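Local atomic coordinates of protein kinase (Perkinsela sp. CCAP 1560/4, PDB entry 6TLX), a protein that is the unconventional kinetoplastid kinetochore component KKT2a, whose zinc-binding central domain probably serves in centromere localization. Residues A[27-32]-A[89-94]. Residues are numbered along the deposited sequence; the frame is centred on the assembly and turned at random.
Sequences HGMKLL and YHCHCG. With ZN (zinc ion), chain C.
His27, Cys91 and Cys93 meet on one zinc ion. His27 binds it through ND1 at 1.9 Å, while Cys91 SG binds the zinc at 2.3 Å and Cys93 SG at 2.1 Å. Both cysteine sulfurs sit at the edge of the His27 ring, in its plane. His92 does not bind the metal but covers one face of that ring. His92 NE2 stands over the centre of the His27 ring, and the two imidazoles form an offset stack with centroids 4.4 Å apart and planes at 25°. Cys23 supplies the fourth ligand.

Away from the zinc, the backbones pair. Lys30 N donates to His90 O at 2.8 Å, and His90 N donates back to Lys30 O at 2.9 Å. Met29 lies between this pair and the metal. Met29 CG packs on Cys91 CB at 3.8 Å. The chain bends at chi3 (64°), which puts CE against Tyr89 CB and near Tyr89 O. An alanine at Met29 would probably open a gap beside Cys91 CB and Tyr89 CB and leave the start of the ligand-bearing turn less firmly packed. Leu31 crosses Tyr89 obliquely, with Leu31 CD1 4.1 Å from Tyr89 CE2. On the face that carries Lys30 and His90, Leu32 CD1 comes up to His90 CB, while His90 ND1 is hydrogen-bonded to Asp96.

Cys91 to Gly94 form a type I turn. Beside the antiparallel strand pair lies a zinc-finger site of the KKT2a central domain, built from three cysteines and one histidine, with two ligands from the loop and two from the turn.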
loop_
_atom_site.group_PDB
_atom_site.type_symbol
_atom_site.label_atom_id
_atom_site.label_comp_id
_atom_site.label_asym_id
_atom_site.label_seq_id
_atom_site.Cartn_x
_atom_site.Cartn_y
_atom_site.Cartn_z
ATOM N N HIS A 27 2.353 -1.083 13.276
ATOM C CA HIS A 27 2.803 0.306 13.096
ATOM C C HIS A 27 2.306 0.787 11.764
ATOM O O HIS A 27 2.398 0.048 10.796
ATOM C CB HIS A 27 4.328 0.473 13.004
ATOM C CG HIS A 27 5.148 -0.508 13.756
ATOM N ND1 HIS A 27 6.233 -1.126 13.165
ATOM C CD2 HIS A 27 5.091 -0.871 15.057
ATOM C CE1 HIS A 27 6.774 -1.879 14.108
ATOM N NE2 HIS A 27 6.123 -1.758 15.264
ATOM N N GLY A 28 1.953 2.057 11.673
ATOM C CA GLY A 28 1.592 2.659 10.398
ATOM C C GLY A 28 2.821 2.894 9.530
ATOM O O GLY A 28 3.740 3.628 9.905
ATOM N N MET A 29 2.860 2.223 8.376
ATOM C CA MET A 29 3.921 2.316 7.374
ATOM C C MET A 29 3.721 3.573 6.537
ATOM O O MET A 29 2.600 4.083 6.433
ATOM C CB MET A 29 3.871 1.102 6.441
ATOM C CG MET A 29 3.868 -0.207 7.158
ATOM S SD MET A 29 3.885 -1.575 5.996
ATOM C CE MET A 29 5.470 -1.325 5.220
ATOM N N LYS A 30 4.800 4.040 5.892
ATOM C CA LYS A 30 4.786 5.230 5.051
ATOM C C LYS A 30 5.070 4.889 3.596
ATOM O O LYS A 30 5.957 4.093 3.313
ATOM C CB LYS A 30 5.841 6.239 5.534
ATOM C CG LYS A 30 5.662 6.712 6.982
ATOM C CD LYS A 30 6.528 7.948 7.349
ATOM C CE LYS A 30 7.974 7.836 6.887
ATOM N NZ LYS A 30 8.697 9.139 6.946
ATOM N N LEU A 31 4.340 5.529 2.674
ATOM C CA LEU A 31 4.533 5.419 1.224
ATOM C C LEU A 31 5.768 6.278 0.868
ATOM O O LEU A 31 5.778 7.468 1.157
ATOM C CB LEU A 31 3.290 6.000 0.539
ATOM C CG LEU A 31 3.147 5.800 -0.967
ATOM C CD1 LEU A 31 1.679 5.903 -1.399
ATOM C CD2 LEU A 31 3.986 6.803 -1.766
ATOM N N LEU A 32 6.800 5.685 0.263
ATOM C CA LEU A 32 8.007 6.416 -0.102
ATOM C C LEU A 32 8.229 6.409 -1.599
ATOM O O LEU A 32 8.049 5.384 -2.252
ATOM C CB LEU A 32 9.263 5.864 0.588
ATOM C CG LEU A 32 9.226 5.668 2.090
ATOM C CD1 LEU A 32 10.579 5.233 2.591
ATOM C CD2 LEU A 32 8.797 6.928 2.808
ATOM N N TYR A 89 6.103 0.842 0.366
ATOM C CA TYR A 89 5.727 1.178 1.731
ATOM C C TYR A 89 6.812 0.676 2.647
ATOM O O TYR A 89 7.254 -0.458 2.519
ATOM C CB TYR A 89 4.371 0.590 2.089
ATOM C CG TYR A 89 3.295 0.930 1.088
ATOM C CD1 TYR A 89 3.151 0.199 -0.081
ATOM C CD2 TYR A 89 2.402 1.966 1.320
ATOM C CE1 TYR A 89 2.143 0.484 -0.991
ATOM C CE2 TYR A 89 1.403 2.278 0.406
ATOM C CZ TYR A 89 1.260 1.516 -0.736
ATOM O OH TYR A 89 0.264 1.781 -1.642
ATOM N N HIS A 90 7.275 1.523 3.533
ATOM C CA HIS A 90 8.332 1.186 4.474
ATOM C C HIS A 90 7.864 1.434 5.877
ATOM O O HIS A 90 7.031 2.309 6.125
ATOM C CB HIS A 90 9.557 2.046 4.194
ATOM C CG HIS A 90 10.700 1.886 5.146
ATOM N ND1 HIS A 90 11.458 0.725 5.179
ATOM C CD2 HIS A 90 11.257 2.793 5.984
ATOM C CE1 HIS A 90 12.414 0.945 6.068
ATOM N NE2 HIS A 90 12.342 2.176 6.573
ATOM N N CYS A 91 8.367 0.625 6.798
ATOM C CA CYS A 91 8.065 0.763 8.206
ATOM C C CYS A 91 9.362 0.984 8.899
ATOM O O CYS A 91 10.396 0.504 8.421
ATOM C CB CYS A 91 7.358 -0.466 8.749
ATOM S SG CYS A 91 6.720 -0.249 10.427
ATOM N N HIS A 92 9.344 1.704 10.041
ATOM C CA HIS A 92 10.579 1.938 10.792
ATOM C C HIS A 92 11.179 0.653 11.272
ATOM O O HIS A 92 12.387 0.466 11.116
ATOM C CB HIS A 92 10.373 2.847 11.961
ATOM C CG HIS A 92 9.250 2.491 12.862
ATOM N ND1 HIS A 92 7.967 2.938 12.612
ATOM C CD2 HIS A 92 9.278 1.881 14.073
ATOM C CE1 HIS A 92 7.248 2.570 13.666
ATOM N NE2 HIS A 92 7.997 1.929 14.573
ATOM N N CYS A 93 10.316 -0.297 11.699
ATOM C CA CYS A 93 10.746 -1.613 12.109
ATOM C C CYS A 93 11.549 -2.361 11.062
ATOM O O CYS A 93 12.127 -3.380 11.397
ATOM C CB CYS A 93 9.553 -2.439 12.576
ATOM S SG CYS A 93 8.536 -3.108 11.235
ATOM N N GLY A 94 11.453 -1.909 9.832
ATOM C CA GLY A 94 12.192 -2.567 8.752
ATOM C C GLY A 94 11.320 -3.436 7.889
ATOM O O GLY A 94 11.851 -4.067 7.023
HETATM ZN ZN ZN C . 6.632 -2.204 11.636
#